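Local coordinates for sperm-specific class P protein 34 (Caenorhabditis elegans, PDB 1M1S) that is of unknown function but belongs to the family of the major sperm protein, whose filaments drive the crawling of nematode sperm, at residues V53-G58 with S66-N71. Sequence-based numbering, arbitrary orientation.
Sequences VRPVYG and SKLDIN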
loop_
_atom_site.group_PDB
_atom_site.type_symbol
_atom_site.label_atom_id
_atom_site.label_comp_id
_atom_site.label_asym_id
_atom_site.label_seq_id
_atom_site.Cartn_x
_atom_site.Cartn_y
_atom_site.Cartn_z
ATOM N N VAL A 53 -2.594 8.920 -0.593
ATOM C CA VAL A 53 -2.549 7.543 -1.075
ATOM C C VAL A 53 -3.970 6.922 -1.196
ATOM O O VAL A 53 -4.868 7.215 -0.396
ATOM C CB VAL A 53 -1.569 6.718 -0.214
ATOM C CG1 VAL A 53 -1.279 5.380 -0.838
ATOM C CG2 VAL A 53 -0.302 7.476 -0.058
ATOM N N ARG A 54 -4.190 6.143 -2.256
ATOM C CA ARG A 54 -5.495 5.524 -2.530
ATOM C C ARG A 54 -5.315 4.155 -3.175
ATOM O O ARG A 54 -4.525 4.004 -4.100
ATOM C CB ARG A 54 -6.323 6.401 -3.490
ATOM C CG ARG A 54 -6.507 7.841 -3.076
ATOM C CD ARG A 54 -7.698 8.464 -3.756
ATOM N NE ARG A 54 -7.880 9.860 -3.356
ATOM C CZ ARG A 54 -8.101 10.275 -2.112
ATOM N NH1 ARG A 54 -8.165 9.407 -1.112
ATOM N NH2 ARG A 54 -8.242 11.572 -1.870
ATOM N N PRO A 55 -6.073 3.115 -2.733
ATOM C CA PRO A 55 -7.085 3.076 -1.663
ATOM C C PRO A 55 -6.368 2.941 -0.334
ATOM O O PRO A 55 -5.150 3.040 -0.292
ATOM C CB PRO A 55 -7.861 1.790 -2.005
ATOM C CG PRO A 55 -7.169 1.163 -3.199
ATOM C CD PRO A 55 -5.817 1.781 -3.259
ATOM N N VAL A 56 -7.103 2.786 0.762
ATOM C CA VAL A 56 -6.459 2.604 2.058
ATOM C C VAL A 56 -6.507 1.111 2.333
ATOM O O VAL A 56 -5.524 0.508 2.763
ATOM C CB VAL A 56 -7.165 3.360 3.178
ATOM C CG1 VAL A 56 -6.457 3.107 4.495
ATOM C CG2 VAL A 56 -7.178 4.828 2.869
ATOM N N TYR A 57 -7.670 0.533 2.051
ATOM C CA TYR A 57 -7.915 -0.896 2.195
ATOM C C TYR A 57 -8.181 -1.492 0.823
ATOM O O TYR A 57 -8.431 -0.763 -0.133
ATOM C CB TYR A 57 -9.114 -1.130 3.100
ATOM C CG TYR A 57 -8.788 -0.887 4.555
ATOM C CD1 TYR A 57 -8.900 0.385 5.114
ATOM C CD2 TYR A 57 -8.318 -1.927 5.373
ATOM C CE1 TYR A 57 -8.548 0.616 6.436
ATOM C CE2 TYR A 57 -7.964 -1.696 6.701
ATOM C CZ TYR A 57 -8.084 -0.422 7.220
ATOM O OH TYR A 57 -7.720 -0.160 8.516
ATOM N N GLY A 58 -8.086 -2.811 0.696
ATOM C CA GLY A 58 -8.359 -3.417 -0.603
ATOM C C GLY A 58 -7.952 -4.865 -0.773
ATOM O O GLY A 58 -7.111 -5.367 -0.022
ATOM N N SER A 66 -3.202 -5.343 -7.939
ATOM C CA SER A 66 -4.111 -4.258 -7.472
ATOM C C SER A 66 -3.299 -2.968 -7.437
ATOM O O SER A 66 -2.153 -3.012 -6.968
ATOM C CB SER A 66 -4.635 -4.515 -6.061
ATOM O OG SER A 66 -5.419 -5.696 -6.015
ATOM N N LYS A 67 -3.864 -1.837 -7.894
ATOM C CA LYS A 67 -3.077 -0.588 -7.878
ATOM C C LYS A 67 -3.148 0.327 -6.705
ATOM O O LYS A 67 -4.173 0.426 -6.045
ATOM C CB LYS A 67 -3.185 0.179 -9.183
ATOM C CG LYS A 67 -4.486 0.848 -9.436
ATOM C CD LYS A 67 -4.241 2.178 -10.090
ATOM C CE LYS A 67 -5.526 2.808 -10.566
ATOM N NZ LYS A 67 -5.233 4.187 -11.038
ATOM N N LEU A 68 -2.046 1.022 -6.498
ATOM C CA LEU A 68 -1.978 1.952 -5.411
ATOM C C LEU A 68 -1.659 3.328 -5.962
ATOM O O LEU A 68 -0.737 3.470 -6.753
ATOM C CB LEU A 68 -0.862 1.524 -4.413
ATOM C CG LEU A 68 -0.698 2.275 -3.095
ATOM C CD1 LEU A 68 -1.999 2.242 -2.283
ATOM C CD2 LEU A 68 0.451 1.654 -2.299
ATOM N N ASP A 69 -2.470 4.311 -5.554
ATOM C CA ASP A 69 -2.319 5.694 -5.964
ATOM C C ASP A 69 -1.824 6.602 -4.831
ATOM O O ASP A 69 -2.591 6.850 -3.897
ATOM C CB ASP A 69 -3.610 6.226 -6.573
ATOM C CG ASP A 69 -3.990 5.559 -7.843
ATOM O OD1 ASP A 69 -3.098 4.801 -8.318
ATOM O OD2 ASP A 69 -5.094 5.775 -8.364
ATOM N N ILE A 70 -0.553 7.022 -4.876
ATOM C CA ILE A 70 0.078 7.936 -3.901
ATOM C C ILE A 70 0.164 9.288 -4.632
ATOM O O ILE A 70 0.599 9.302 -5.776
ATOM C CB ILE A 70 1.500 7.420 -3.520
ATOM C CG1 ILE A 70 1.425 5.964 -3.195
ATOM C CG2 ILE A 70 2.114 8.244 -2.459
ATOM C CD1 ILE A 70 2.753 5.255 -2.971
ATOM N N ASN A 71 -0.236 10.401 -4.014
ATOM C CA ASN A 71 -0.174 11.671 -4.724
ATOM C C ASN A 71 0.554 12.721 -3.898
ATOM O O ASN A 71 0.104 13.102 -2.813
ATOM C CB ASN A 71 -1.569 12.135 -5.134
ATOM C CG ASN A 71 -1.549 13.370 -6.024
ATOM O OD1 ASN A 71 -0.697 13.492 -6.907
ATOM N ND2 ASN A 71 -2.444 14.328 -5.745
#
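Arg54 and Asp69 carry the backbone pairing, as an antiparallel hydrogen-bonded pair with each residue's amide facing the other's carbonyl. Asp69 N donates to Arg54 O at 2.5 Å, while the return bond from Arg54 N to Asp69 O is modelled so short that its detail is doubtful. Past this pair the ladder gives way: the peptide before Pro55 is cis, and Pro55, which has no amide hydrogen, rests its ring atom CD 3.5 Å from Lys67 O. The same CD also touches Leu68 CD1, at 4.0 Å. Strands 51-60 and 65-72 form a beta hairpin of the immunoglobulin-like MSP fold in which 51-60 is interrupted, and beyond the break Val56 and Gly58 bond to Val43 and Phe41 of strand 38-45.

The apolar contacts gather around Val53. Its CG1, anti to the backbone N (chi1 -168°), meets Leu68 CD1 at 3.5 Å and Ile70 CG1 at 3.6 Å. Val53 and Ile70 lie side by side, their CG2 methyls tightly packed. Val43 and Ile82 adjoin this cluster from strands 38-45 and 79-89. An alanine in place of Val53 would probably open a gap beside Leu68 CD1 and the Ile70 side chain.

On the face that carries the CB atoms of Arg54 and Asp69, Asp69 also forms a salt bridge within strand 65-72: Lys67 NZ donates to the syn lone pair of Asp69 OD2 at 3.1 Å, and both side chains touch Thr28 of strand 25-33.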